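Local coordinates for protein tannase (Fusobacterium nucleatum subsp. nucleatum ATCC 25586, PDB 6YQ4) that acts as a tannase against gallotannins, probably as an ester hydrolase of the alpha/beta-hydrolase fold, and binds a magnesium ion, at residues 92-97 against 243-248; 101-106 against 480-485; 117-122 against 234-239. All coordinates share one frame; numbering follows the deposited sequence.

Contact 1 of 3, residues 92-97 against 243-248; sequences LGRDGK and YNDRSL
Two type I beta turns, Gly93 to Gly96 and Asp245 to Leu248, come closest at Arg94 and Ser247, their CA atoms 8.4 Å apart. The gap is bridged by one side chain, that of Arg94, which reaches over three residues of the opposing turn. A bend at chi3 (51°) swings its guanidinium round toward Ser247. There NE donates to Ser247 OG at 2.6 Å, with the hydroxyl somewhat out of the guanidinium plane, and NH1 adds a weak bond to the same oxygen. Ser247 OG in turn donates to Asp245 OD2 at 2.8 Å, so the hydroxyl relays between arginine and carboxylate. Asp245 OD2 also accepts from the backbone N of Ser247 at 3.0 Å, closing an Asx turn, so that OD2 takes two donors from the same residue. The other carboxylate oxygen, Asp245 OD1, lies at the guanidinium edge; its salt bridge to Arg94 NE is long, 3.7 Å, and the two planes are turned 61° apart. Over one face of the guanidinium sits Leu248 CD2, 3.6 Å from Arg94 NH2 and also touching CD of the chain, giving this polar contact an apolar cover. The result is a hydrogen-bonded link, with a long salt bridge beside it, between two surface loops. One is the loop between strand 73-76 and helix 100-106; the other is the exit of helix 240-244, where Asn244 touches Ser166, the likely nucleophile on a GxSxG elbow, and Arg246 touches His476, the likely base of an alpha/beta-hydrolase triad.

Contact 2 of 3, residues 101-106 against 480-485; sequences LTYALS and YDLEEL
The phenol ring of Tyr103 lies across the first turn of helix 482-493, one face overlapping CB of Leu482. This joins two helices that flank the central sheet of the alpha/beta-hydrolase fold: Leu101, Ala104 and Leu105 of helix 100-106 rest on strand 110-114, whereas Leu485 packs against Arg437 of strand 435-439. Leu482 CB stands 4.2 Å from the centroid of the Tyr103 ring and 22° off its normal, a CH-pi contact displaced toward the rim, with CD2 of Tyr103 the nearest ring atom at 3.9 Å. With CG of Tyr103 roughly opposite the backbone N (chi1 -151°), the ring projects from its helix toward the other, and the side chains of Tyr103 and Leu482 run past each other in opposite directions. Phe486, one turn further along, also meets the ring. No hydrogen bond crosses between the two segments. Just before the helix, Asp481 occupies the N-cap position but makes no capping bond, its carboxylate being engaged by Arg437 and Tyr206 instead. At the far end of the ring, Tyr103 OH comes to 3.4 Å from Glu483 CA and 3.6 Å from Glu483 CB.

Contact 3 of 3, residues 117-122 against 234-239; sequences RGRTLT and FTRNTS
Arg119 reaches the carbonyl of Arg236 through a side chain extended from CG to NE. From CB, the first torsion (chi1 56°) sets CG between the backbone N and the carbonyl carbon, and the chain then runs straight through CD to NE, which donates to Gly81 O. CZ is the first atom to approach the opposing loop. NH1 donates to Arg236 O at 2.9 Å, arriving in the carbonyl plane on a lone pair, although the oxygen lies 24° out of the guanidinium plane; this nitrogen also bonds Asn367 OD1. NH2 sends a second, weak bond to Arg236 O at 3.3 Å and another weak one to Tyr243 OH. Arg236 O thus takes one good bond from NH1 and a weak one from NH2 of a buried arginine. Residues 117-122 belong to the loop leaving strand 110-114 of the alpha/beta-hydrolase sheet, while 234-239 lie in the long insertion between strands 202-206 and 435-439, where such enzymes often carry a lid. Within 234-239, Thr235 OG1 accepts from the backbone N of Asn237, an ST turn; separately, Thr235 N donates to Thr238 OG1. Beside this, Thr120 CG2 lies over one face of the Arg236 guanidinium, 4.0 Å from NH1 of Arg236 and toward the rim of the group. Arg236 NE is paired with Asp375. A water at the edge of the Arg236 guanidinium, in its plane, bridges the loops, donating to Thr120 O at 2.7 Å and accepting from Arg236 NH2 at 3.1 Å.

From the N terminus, the chain first passes 92-97, then 101-106 and 117-122, all within the segment that runs from strand 73-76 past strand 110-114. Contact 3 closes the innermost loop, when 234-239 returns to 117-122; contact 1 closes soon after at 243-248 and encloses it. Contact 2 waits for 480-485 near the C terminus, so it crosses contact 1 while also enclosing contact 3. Contacts 1 and 3 are neighbours, meeting where Arg246 lies beside Phe234, and together they tie the insertion after strand 202-206 to the loops after strands 73-76 and 110-114. Contact 2, about 28 Å from contact 3 between centres, joins flanking helices of the sheet.

Contact 1 of 3, residues 92-97 against 243-248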
ATOM      1  N   LEU A  92      -2.616   8.871  19.687  1.00 41.67           N
ATOM      2  CA  LEU A  92      -3.320   9.807  18.827  1.00 49.91           C
ATOM      3  C   LEU A  92      -2.491  10.092  17.584  1.00 45.68           C
ATOM      4  O   LEU A  92      -1.263   9.981  17.605  1.00 43.28           O
ATOM      5  CB  LEU A  92      -3.613  11.124  19.553  1.00 48.36           C
ATOM      6  CG  LEU A  92      -3.996  11.046  21.027  1.00 42.30           C
ATOM      7  CD1 LEU A  92      -3.977  12.441  21.667  1.00 37.08           C
ATOM      8  CD2 LEU A  92      -5.346  10.390  21.181  1.00 34.15           C
ATOM      9  N   GLY A  93      -3.179  10.454  16.493  1.00 41.62           N
ATOM     10  CA  GLY A  93      -2.512  10.958  15.307  1.00 39.29           C
ATOM     11  C   GLY A  93      -2.138  12.432  15.431  1.00 44.31           C
ATOM     12  O   GLY A  93      -2.416  13.108  16.424  1.00 42.53           O
ATOM     13  N   ARG A  94      -1.498  12.941  14.377  1.00 59.42           N
ATOM     14  CA  ARG A  94      -1.082  14.340  14.375  1.00 69.83           C
ATOM     15  C   ARG A  94      -2.272  15.288  14.513  1.00 70.41           C
ATOM     16  O   ARG A  94      -2.130  16.371  15.097  1.00 75.39           O
ATOM     17  CB  ARG A  94      -0.278  14.651  13.111  1.00 71.96           C
ATOM     18  CG  ARG A  94       1.230  14.656  13.344  1.00 76.21           C
ATOM     19  CD  ARG A  94       1.987  14.993  12.083  1.00 79.70           C
ATOM     20  NE  ARG A  94       1.490  16.210  11.452  1.00 84.92           N
ATOM     21  CZ  ARG A  94       1.885  17.437  11.785  1.00 90.29           C
ATOM     22  NH1 ARG A  94       1.376  18.496  11.165  1.00 89.21           N
ATOM     23  NH2 ARG A  94       2.800  17.603  12.731  1.00 92.65           N
ATOM     24  N   ASP A  95      -3.451  14.894  14.015  1.00 61.11           N
ATOM     25  CA  ASP A  95      -4.659  15.705  14.177  1.00 58.80           C
ATOM     26  C   ASP A  95      -5.090  15.847  15.634  1.00 54.94           C
ATOM     27  O   ASP A  95      -5.964  16.672  15.929  1.00 55.51           O
ATOM     28  CB  ASP A  95      -5.826  15.120  13.357  1.00 60.81           C
ATOM     29  CG  ASP A  95      -5.956  13.602  13.497  1.00 73.80           C
ATOM     30  OD1 ASP A  95      -4.917  12.910  13.576  1.00 77.46           O
ATOM     31  OD2 ASP A  95      -7.102  13.096  13.518  1.00 77.83           O
ATOM     32  N   GLY A  96      -4.506  15.073  16.549  1.00 48.33           N
ATOM     33  CA  GLY A  96      -4.941  15.053  17.925  1.00 40.57           C
ATOM     34  C   GLY A  96      -6.091  14.116  18.200  1.00 46.78           C
ATOM     35  O   GLY A  96      -6.587  14.081  19.334  1.00 46.86           O
ATOM     36  N   LYS A  97      -6.546  13.371  17.200  1.00 50.94           N
ATOM     37  CA  LYS A  97      -7.622  12.414  17.379  1.00 52.66           C
ATOM     38  C   LYS A  97      -7.038  11.012  17.461  1.00 47.43           C
ATOM     39  O   LYS A  97      -5.874  10.776  17.135  1.00 48.57           O
ATOM     40  CB  LYS A  97      -8.649  12.523  16.239  1.00 59.94           C
ATOM     41  CG  LYS A  97      -9.250  13.930  16.048  1.00 64.51           C
ATOM     42  CD  LYS A  97     -10.788  13.918  16.101  1.00 68.30           C
ATOM     43  CE  LYS A  97     -11.355  15.235  16.651  1.00 71.24           C
ATOM     44  NZ  LYS A  97     -12.473  15.039  17.626  1.00 73.78           N
ATOM     45  N   TYR A 243       7.065   9.748   4.335  1.00 38.47           N
ATOM     46  CA  TYR A 243       6.477   9.396   3.050  1.00 39.66           C
ATOM     47  C   TYR A 243       4.955   9.413   3.108  1.00 39.94           C
ATOM     48  O   TYR A 243       4.297   9.712   2.101  1.00 36.99           O
ATOM     49  CB  TYR A 243       6.913   8.006   2.638  1.00 40.79           C
ATOM     50  CG  TYR A 243       8.232   7.907   1.959  1.00 30.96           C
ATOM     51  CD1 TYR A 243       8.339   8.162   0.613  1.00 25.96           C
ATOM     52  CD2 TYR A 243       9.355   7.493   2.656  1.00 29.10           C
ATOM     53  CE1 TYR A 243       9.530   8.048  -0.026  1.00 27.88           C
ATOM     54  CE2 TYR A 243      10.544   7.372   2.036  1.00 33.30           C
ATOM     55  CZ  TYR A 243      10.634   7.651   0.693  1.00 29.92           C
ATOM     56  OH  TYR A 243      11.829   7.527   0.063  1.00 41.20           O
ATOM     57  N   ASN A 244       4.401   9.073   4.274  1.00 35.21           N
ATOM     58  CA  ASN A 244       2.995   8.761   4.503  1.00 35.45           C
ATOM     59  C   ASN A 244       2.205   9.906   5.123  1.00 42.16           C
ATOM     60  O   ASN A 244       0.997  10.003   4.897  1.00 48.46           O
ATOM     61  CB  ASN A 244       2.887   7.535   5.415  1.00 33.84           C
ATOM     62  CG  ASN A 244       3.249   6.244   4.701  1.00 31.31           C
ATOM     63  OD1 ASN A 244       3.626   6.244   3.526  1.00 31.44           O
ATOM     64  ND2 ASN A 244       3.151   5.141   5.408  1.00 41.45           N
ATOM     65  N   ASP A 245       2.844  10.775   5.899  1.00 41.35           N
ATOM     66  CA  ASP A 245       2.166  11.889   6.559  1.00 46.89           C
ATOM     67  C   ASP A 245       2.521  13.190   5.840  1.00 50.67           C
ATOM     68  O   ASP A 245       3.475  13.880   6.214  1.00 45.85           O
ATOM     69  CB  ASP A 245       2.552  11.958   8.019  1.00 48.61           C
ATOM     70  CG  ASP A 245       1.735  12.974   8.785  1.00 57.07           C
ATOM     71  OD1 ASP A 245       1.644  12.844  10.032  1.00 58.92           O
ATOM     72  OD2 ASP A 245       1.176  13.887   8.131  1.00 52.03           O
ATOM     73  N   ARG A 246       1.734  13.529   4.799  1.00 48.90           N
ATOM     74  CA  ARG A 246       1.927  14.751   4.010  1.00 49.43           C
ATOM     75  C   ARG A 246       1.555  16.048   4.784  1.00 60.63           C
ATOM     76  O   ARG A 246       1.533  17.122   4.164  1.00 64.55           O
ATOM     77  CB  ARG A 246       1.129  14.682   2.705  1.00 43.63           C
ATOM     78  CG  ARG A 246       1.669  13.676   1.717  1.00 33.67           C
ATOM     79  CD  ARG A 246       3.205  13.760   1.648  1.00 38.08           C
ATOM     80  NE  ARG A 246       3.770  12.590   0.983  1.00 35.48           N
ATOM     81  CZ  ARG A 246       3.818  12.414  -0.334  1.00 32.50           C
ATOM     82  NH1 ARG A 246       3.343  13.340  -1.168  1.00 36.40           N
ATOM     83  NH2 ARG A 246       4.347  11.303  -0.817  1.00 27.67           N
ATOM     84  N   SER A 247       1.269  16.023   6.084  1.00 64.19           N
ATOM     85  CA  SER A 247       1.059  17.249   6.838  1.00 72.54           C
ATOM     86  C   SER A 247       2.336  17.761   7.501  1.00 79.51           C
ATOM     87  O   SER A 247       2.283  18.759   8.233  1.00 78.19           O
ATOM     88  CB  SER A 247      -0.029  17.042   7.901  1.00 78.32           C
ATOM     89  OG  SER A 247       0.488  16.425   9.070  1.00 79.69           O
ATOM     90  N   LEU A 248       3.477  17.111   7.264  1.00 83.39           N
ATOM     91  CA  LEU A 248       4.741  17.539   7.850  1.00 88.10           C
ATOM     92  C   LEU A 248       5.451  18.506   6.904  1.00 95.31           C
ATOM     93  O   LEU A 248       5.332  18.400   5.680  1.00 84.33           O
ATOM     94  CB  LEU A 248       5.628  16.328   8.168  1.00 77.94           C
ATOM     95  CG  LEU A 248       5.080  15.324   9.200  1.00 73.61           C
ATOM     96  CD1 LEU A 248       5.796  13.983   9.085  1.00 72.34           C
ATOM     97  CD2 LEU A 248       5.151  15.857  10.634  1.00 65.81           C
TER

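Contact 2 of 3, residues 101-106 against 480-485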
ATOM      1  N   LEU A 101      -5.167   2.360  15.834  1.00 30.14           N
ATOM      2  CA  LEU A 101      -5.122   1.299  16.835  1.00 24.51           C
ATOM      3  C   LEU A 101      -6.003   1.636  18.027  1.00 31.53           C
ATOM      4  O   LEU A 101      -6.679   0.755  18.579  1.00 26.66           O
ATOM      5  CB  LEU A 101      -3.684   1.067  17.301  1.00 24.97           C
ATOM      6  CG  LEU A 101      -2.695   0.402  16.345  1.00 26.67           C
ATOM      7  CD1 LEU A 101      -2.304   1.321  15.173  1.00 25.53           C
ATOM      8  CD2 LEU A 101      -1.466  -0.063  17.124  1.00 30.21           C
ATOM      9  N   THR A 102      -5.977   2.904  18.464  1.00 30.95           N
ATOM     10  CA  THR A 102      -6.905   3.353  19.502  1.00 35.73           C
ATOM     11  C   THR A 102      -8.350   3.211  19.036  1.00 38.27           C
ATOM     12  O   THR A 102      -9.227   2.800  19.803  1.00 38.14           O
ATOM     13  CB  THR A 102      -6.630   4.810  19.862  1.00 35.56           C
ATOM     14  OG1 THR A 102      -5.292   4.961  20.366  1.00 33.59           O
ATOM     15  CG2 THR A 102      -7.639   5.306  20.882  1.00 29.81           C
ATOM     16  N   TYR A 103      -8.617   3.576  17.781  1.00 36.04           N
ATOM     17  CA  TYR A 103      -9.941   3.384  17.211  1.00 34.14           C
ATOM     18  C   TYR A 103     -10.331   1.910  17.247  1.00 37.19           C
ATOM     19  O   TYR A 103     -11.435   1.557  17.680  1.00 32.87           O
ATOM     20  CB  TYR A 103      -9.978   3.931  15.778  1.00 38.13           C
ATOM     21  CG  TYR A 103     -11.358   4.414  15.388  1.00 46.76           C
ATOM     22  CD1 TYR A 103     -12.367   3.499  15.071  1.00 47.07           C
ATOM     23  CD2 TYR A 103     -11.667   5.776  15.369  1.00 40.59           C
ATOM     24  CE1 TYR A 103     -13.650   3.920  14.751  1.00 42.55           C
ATOM     25  CE2 TYR A 103     -12.948   6.207  15.040  1.00 43.65           C
ATOM     26  CZ  TYR A 103     -13.939   5.267  14.733  1.00 44.10           C
ATOM     27  OH  TYR A 103     -15.215   5.673  14.406  1.00 43.39           O
ATOM     28  N   ALA A 104      -9.413   1.035  16.821  1.00 32.91           N
ATOM     29  CA  ALA A 104      -9.688  -0.395  16.806  1.00 26.76           C
ATOM     30  C   ALA A 104     -10.040  -0.905  18.204  1.00 40.96           C
ATOM     31  O   ALA A 104     -11.032  -1.624  18.386  1.00 45.97           O
ATOM     32  CB  ALA A 104      -8.493  -1.148  16.220  1.00 25.64           C
ATOM     33  N   LEU A 105      -9.253  -0.517  19.212  1.00 38.51           N
ATOM     34  CA  LEU A 105      -9.507  -0.982  20.572  1.00 35.22           C
ATOM     35  C   LEU A 105     -10.861  -0.512  21.082  1.00 31.55           C
ATOM     36  O   LEU A 105     -11.556  -1.259  21.781  1.00 39.06           O
ATOM     37  CB  LEU A 105      -8.400  -0.514  21.513  1.00 35.88           C
ATOM     38  CG  LEU A 105      -7.092  -1.310  21.474  1.00 36.97           C
ATOM     39  CD1 LEU A 105      -6.043  -0.563  22.278  1.00 37.08           C
ATOM     40  CD2 LEU A 105      -7.282  -2.739  21.994  1.00 30.68           C
ATOM     41  N   SER A 106     -11.254   0.717  20.751  1.00 31.45           N
ATOM     42  CA  SER A 106     -12.534   1.222  21.244  1.00 43.44           C
ATOM     43  C   SER A 106     -13.700   0.452  20.641  1.00 45.33           C
ATOM     44  O   SER A 106     -14.743   0.295  21.286  1.00 50.54           O
ATOM     45  CB  SER A 106     -12.686   2.710  20.925  1.00 40.75           C
ATOM     46  OG  SER A 106     -12.923   2.892  19.536  1.00 38.08           O
ATOM     47  N   TYR A 480      -7.526   8.732   6.966  1.00 24.14           N
ATOM     48  CA  TYR A 480      -8.208  10.009   7.133  1.00 30.74           C
ATOM     49  C   TYR A 480      -9.713   9.840   7.296  1.00 32.56           C
ATOM     50  O   TYR A 480     -10.427  10.838   7.425  1.00 39.89           O
ATOM     51  CB  TYR A 480      -7.913  10.923   5.949  1.00 23.01           C
ATOM     52  CG  TYR A 480      -7.958  10.183   4.640  1.00 26.99           C
ATOM     53  CD1 TYR A 480      -6.801   9.679   4.076  1.00 27.69           C
ATOM     54  CD2 TYR A 480      -9.160   9.976   3.973  1.00 26.63           C
ATOM     55  CE1 TYR A 480      -6.826   9.000   2.899  1.00 28.02           C
ATOM     56  CE2 TYR A 480      -9.195   9.271   2.796  1.00 21.27           C
ATOM     57  CZ  TYR A 480      -8.025   8.788   2.262  1.00 25.06           C
ATOM     58  OH  TYR A 480      -8.029   8.101   1.074  1.00 26.85           O
ATOM     59  N   ASP A 481     -10.191   8.601   7.331  1.00 35.20           N
ATOM     60  CA  ASP A 481     -11.612   8.260   7.309  1.00 31.84           C
ATOM     61  C   ASP A 481     -11.887   7.090   8.248  1.00 35.26           C
ATOM     62  O   ASP A 481     -12.583   6.135   7.898  1.00 35.03           O
ATOM     63  CB  ASP A 481     -12.035   7.901   5.884  1.00 31.79           C
ATOM     64  CG  ASP A 481     -11.194   6.761   5.299  1.00 37.47           C
ATOM     65  OD1 ASP A 481     -11.613   6.157   4.290  1.00 36.30           O
ATOM     66  OD2 ASP A 481     -10.107   6.461   5.857  1.00 38.08           O
ATOM     67  N   LEU A 482     -11.332   7.142   9.466  1.00 31.68           N
ATOM     68  CA  LEU A 482     -11.382   5.961  10.331  1.00 31.40           C
ATOM     69  C   LEU A 482     -12.810   5.538  10.654  1.00 31.78           C
ATOM     70  O   LEU A 482     -13.065   4.348  10.882  1.00 39.25           O
ATOM     71  CB  LEU A 482     -10.610   6.202  11.630  1.00 29.41           C
ATOM     72  CG  LEU A 482      -9.098   6.326  11.419  1.00 34.44           C
ATOM     73  CD1 LEU A 482      -8.350   6.353  12.740  1.00 34.74           C
ATOM     74  CD2 LEU A 482      -8.585   5.201  10.536  1.00 31.34           C
ATOM     75  N   GLU A 483     -13.751   6.486  10.720  1.00 38.77           N
ATOM     76  CA  GLU A 483     -15.129   6.105  11.030  1.00 42.37           C
ATOM     77  C   GLU A 483     -15.709   5.241   9.911  1.00 34.68           C
ATOM     78  O   GLU A 483     -16.227   4.155  10.161  1.00 28.55           O
ATOM     79  CB  GLU A 483     -16.001   7.337  11.272  1.00 43.51           C
ATOM     80  CG  GLU A 483     -17.493   7.023  11.233  1.00 54.66           C
ATOM     81  CD  GLU A 483     -18.366   8.152  11.778  1.00 67.67           C
ATOM     82  OE1 GLU A 483     -19.571   7.918  12.023  1.00 72.46           O
ATOM     83  OE2 GLU A 483     -17.852   9.274  11.962  1.00 73.59           O
ATOM     84  N   GLU A 484     -15.556   5.680   8.662  1.00 37.24           N
ATOM     85  CA  GLU A 484     -15.978   4.867   7.522  1.00 38.29           C
ATOM     86  C   GLU A 484     -15.215   3.547   7.452  1.00 35.13           C
ATOM     87  O   GLU A 484     -15.804   2.502   7.149  1.00 35.94           O
ATOM     88  CB  GLU A 484     -15.796   5.664   6.233  1.00 26.11           C
ATOM     89  CG  GLU A 484     -16.241   7.089   6.396  1.00 50.92           C
ATOM     90  CD  GLU A 484     -16.298   7.834   5.085  1.00 62.69           C
ATOM     91  OE1 GLU A 484     -15.609   8.885   4.970  1.00 67.46           O
ATOM     92  OE2 GLU A 484     -17.034   7.374   4.179  1.00 57.47           O
ATOM     93  N   LEU A 485     -13.903   3.576   7.710  1.00 30.97           N
ATOM     94  CA  LEU A 485     -13.099   2.365   7.592  1.00 23.83           C
ATOM     95  C   LEU A 485     -13.609   1.284   8.518  1.00 32.47           C
ATOM     96  O   LEU A 485     -13.755   0.127   8.115  1.00 40.18           O
ATOM     97  CB  LEU A 485     -11.630   2.654   7.893  1.00 23.02           C
ATOM     98  CG  LEU A 485     -10.752   1.397   8.009  1.00 32.19           C
ATOM     99  CD1 LEU A 485     -10.773   0.618   6.710  1.00 35.65           C
ATOM    100  CD2 LEU A 485      -9.317   1.739   8.371  1.00 33.80           C
TER

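Contact 3 of 3, residues 117-122 against 234-239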
ATOM      1  N   ARG A 117      11.153  -5.100   8.355  1.00 26.51           N
ATOM      2  CA  ARG A 117      12.374  -4.544   7.784  1.00 28.07           C
ATOM      3  C   ARG A 117      12.060  -3.740   6.532  1.00 23.57           C
ATOM      4  O   ARG A 117      10.992  -3.854   5.936  1.00 26.19           O
ATOM      5  CB  ARG A 117      13.381  -5.640   7.430  1.00 26.05           C
ATOM      6  CG  ARG A 117      13.825  -6.523   8.587  1.00 30.22           C
ATOM      7  CD  ARG A 117      14.603  -7.725   8.068  1.00 26.78           C
ATOM      8  NE  ARG A 117      13.696  -8.789   7.651  1.00 29.68           N
ATOM      9  CZ  ARG A 117      14.044  -9.801   6.865  1.00 32.78           C
ATOM     10  NH1 ARG A 117      15.290  -9.893   6.423  1.00 28.06           N
ATOM     11  NH2 ARG A 117      13.150 -10.725   6.533  1.00 33.55           N
ATOM     12  N   GLY A 118      13.016  -2.910   6.136  1.00 30.53           N
ATOM     13  CA  GLY A 118      12.856  -2.051   4.983  1.00 25.24           C
ATOM     14  C   GLY A 118      14.200  -1.866   4.316  1.00 35.59           C
ATOM     15  O   GLY A 118      15.221  -2.397   4.765  1.00 32.11           O
ATOM     16  N   ARG A 119      14.188  -1.032   3.276  1.00 29.13           N
ATOM     17  CA  ARG A 119      15.174  -1.090   2.209  1.00 31.40           C
ATOM     18  C   ARG A 119      16.552  -0.566   2.609  1.00 33.48           C
ATOM     19  O   ARG A 119      17.538  -0.941   1.970  1.00 31.49           O
ATOM     20  CB  ARG A 119      14.641  -0.323   0.984  1.00 26.74           C
ATOM     21  CG  ARG A 119      14.258   1.127   1.278  1.00 26.81           C
ATOM     22  CD  ARG A 119      13.775   1.764   0.013  1.00 26.92           C
ATOM     23  NE  ARG A 119      13.351   3.159   0.141  1.00 21.27           N
ATOM     24  CZ  ARG A 119      14.169   4.201   0.230  1.00 28.70           C
ATOM     25  NH1 ARG A 119      15.515   4.041   0.306  1.00 23.78           N
ATOM     26  NH2 ARG A 119      13.637   5.415   0.301  1.00 25.82           N
ATOM     27  N   THR A 120      16.668   0.272   3.638  1.00 35.39           N
ATOM     28  CA  THR A 120      17.985   0.783   4.019  1.00 35.15           C
ATOM     29  C   THR A 120      18.670  -0.037   5.109  1.00 30.17           C
ATOM     30  O   THR A 120      19.816   0.262   5.447  1.00 33.26           O
ATOM     31  CB  THR A 120      17.894   2.242   4.482  1.00 32.32           C
ATOM     32  OG1 THR A 120      16.881   2.358   5.480  1.00 32.58           O
ATOM     33  CG2 THR A 120      17.542   3.161   3.325  1.00 25.53           C
ATOM     34  N   LEU A 121      18.023  -1.063   5.640  1.00 26.94           N
ATOM     35  CA  LEU A 121      18.531  -1.777   6.808  1.00 30.64           C
ATOM     36  C   LEU A 121      19.780  -2.607   6.498  1.00 30.26           C
ATOM     37  O   LEU A 121      19.839  -3.335   5.506  1.00 29.56           O
ATOM     38  CB  LEU A 121      17.431  -2.686   7.337  1.00 27.25           C
ATOM     39  CG  LEU A 121      17.309  -3.055   8.800  1.00 42.55           C
ATOM     40  CD1 LEU A 121      17.644  -1.871   9.727  1.00 35.58           C
ATOM     41  CD2 LEU A 121      15.855  -3.509   8.976  1.00 26.57           C
ATOM     42  N   THR A 122      20.779  -2.519   7.366  1.00 31.08           N
ATOM     43  CA  THR A 122      21.982  -3.340   7.245  1.00 42.30           C
ATOM     44  C   THR A 122      22.154  -4.243   8.459  1.00 40.52           C
ATOM     45  O   THR A 122      21.596  -4.002   9.538  1.00 34.01           O
ATOM     46  CB  THR A 122      23.286  -2.502   7.075  1.00 41.23           C
ATOM     47  OG1 THR A 122      23.471  -1.626   8.193  1.00 43.36           O
ATOM     48  CG2 THR A 122      23.284  -1.697   5.784  1.00 33.69           C
ATOM     49  N   PHE A 234      12.175  13.921  -1.657  1.00 35.03           N
ATOM     50  CA  PHE A 234      12.478  12.744  -0.865  1.00 41.19           C
ATOM     51  C   PHE A 234      13.852  12.236  -1.282  1.00 43.55           C
ATOM     52  O   PHE A 234      14.230  12.342  -2.450  1.00 50.61           O
ATOM     53  CB  PHE A 234      11.394  11.665  -1.043  1.00 52.05           C
ATOM     54  CG  PHE A 234      10.027  12.088  -0.529  1.00 58.96           C
ATOM     55  CD1 PHE A 234       8.868  11.628  -1.125  1.00 51.55           C
ATOM     56  CD2 PHE A 234       9.919  12.973   0.550  1.00 69.93           C
ATOM     57  CE1 PHE A 234       7.613  12.026  -0.651  1.00 55.56           C
ATOM     58  CE2 PHE A 234       8.673  13.385   1.032  1.00 69.89           C
ATOM     59  CZ  PHE A 234       7.516  12.912   0.428  1.00 65.66           C
ATOM     60  N   THR A 235      14.618  11.742  -0.318  1.00 39.24           N
ATOM     61  CA  THR A 235      15.961  11.222  -0.539  1.00 34.01           C
ATOM     62  C   THR A 235      16.006   9.742  -0.175  1.00 39.09           C
ATOM     63  O   THR A 235      15.012   9.145   0.297  1.00 30.23           O
ATOM     64  CB  THR A 235      17.005  11.991   0.284  1.00 34.60           C
ATOM     65  OG1 THR A 235      16.967  11.555   1.649  1.00 26.79           O
ATOM     66  CG2 THR A 235      16.751  13.489   0.234  1.00 34.30           C
ATOM     67  N   ARG A 236      17.196   9.163  -0.373  1.00 30.20           N
ATOM     68  CA  ARG A 236      17.409   7.764  -0.032  1.00 31.47           C
ATOM     69  C   ARG A 236      16.989   7.483   1.398  1.00 26.30           C
ATOM     70  O   ARG A 236      16.486   6.393   1.701  1.00 28.33           O
ATOM     71  CB  ARG A 236      18.886   7.388  -0.238  1.00 27.19           C
ATOM     72  CG  ARG A 236      19.250   6.024   0.354  1.00 37.00           C
ATOM     73  CD  ARG A 236      20.700   5.666   0.105  1.00 35.25           C
ATOM     74  NE  ARG A 236      20.998   4.260   0.408  1.00 34.36           N
ATOM     75  CZ  ARG A 236      21.233   3.789   1.633  1.00 34.40           C
ATOM     76  NH1 ARG A 236      21.172   4.597   2.687  1.00 29.71           N
ATOM     77  NH2 ARG A 236      21.522   2.503   1.811  1.00 31.85           N
ATOM     78  N   ASN A 237      17.127   8.481   2.272  1.00 27.51           N
ATOM     79  CA  ASN A 237      17.078   8.297   3.711  1.00 34.40           C
ATOM     80  C   ASN A 237      15.831   8.890   4.352  1.00 38.19           C
ATOM     81  O   ASN A 237      15.775   9.022   5.582  1.00 35.20           O
ATOM     82  CB  ASN A 237      18.345   8.885   4.307  1.00 27.60           C
ATOM     83  CG  ASN A 237      19.595   8.300   3.664  1.00 31.72           C
ATOM     84  OD1 ASN A 237      19.892   7.116   3.843  1.00 33.34           O
ATOM     85  ND2 ASN A 237      20.306   9.112   2.873  1.00 29.90           N
ATOM     86  N   THR A 238      14.832   9.234   3.542  1.00 40.09           N
ATOM     87  CA  THR A 238      13.538   9.676   4.042  1.00 34.78           C
ATOM     88  C   THR A 238      12.878   8.570   4.865  1.00 31.23           C
ATOM     89  O   THR A 238      12.779   7.423   4.424  1.00 33.49           O
ATOM     90  CB  THR A 238      12.664  10.069   2.847  1.00 36.34           C
ATOM     91  OG1 THR A 238      13.338  11.080   2.079  1.00 34.39           O
ATOM     92  CG2 THR A 238      11.276  10.564   3.283  1.00 39.65           C
ATOM     93  N   SER A 239      12.438   8.909   6.068  1.00 31.49           N
ATOM     94  CA  SER A 239      11.815   7.909   6.929  1.00 34.70           C
ATOM     95  C   SER A 239      10.404   7.563   6.442  1.00 33.85           C
ATOM     96  O   SER A 239       9.800   8.275   5.633  1.00 35.13           O
ATOM     97  CB  SER A 239      11.749   8.409   8.368  1.00 34.58           C
ATOM     98  OG  SER A 239      10.704   9.352   8.488  1.00 37.75           O
TER
HETATM   99  O   HOH W   1      21.854   1.963   4.800  1.00 21.54           O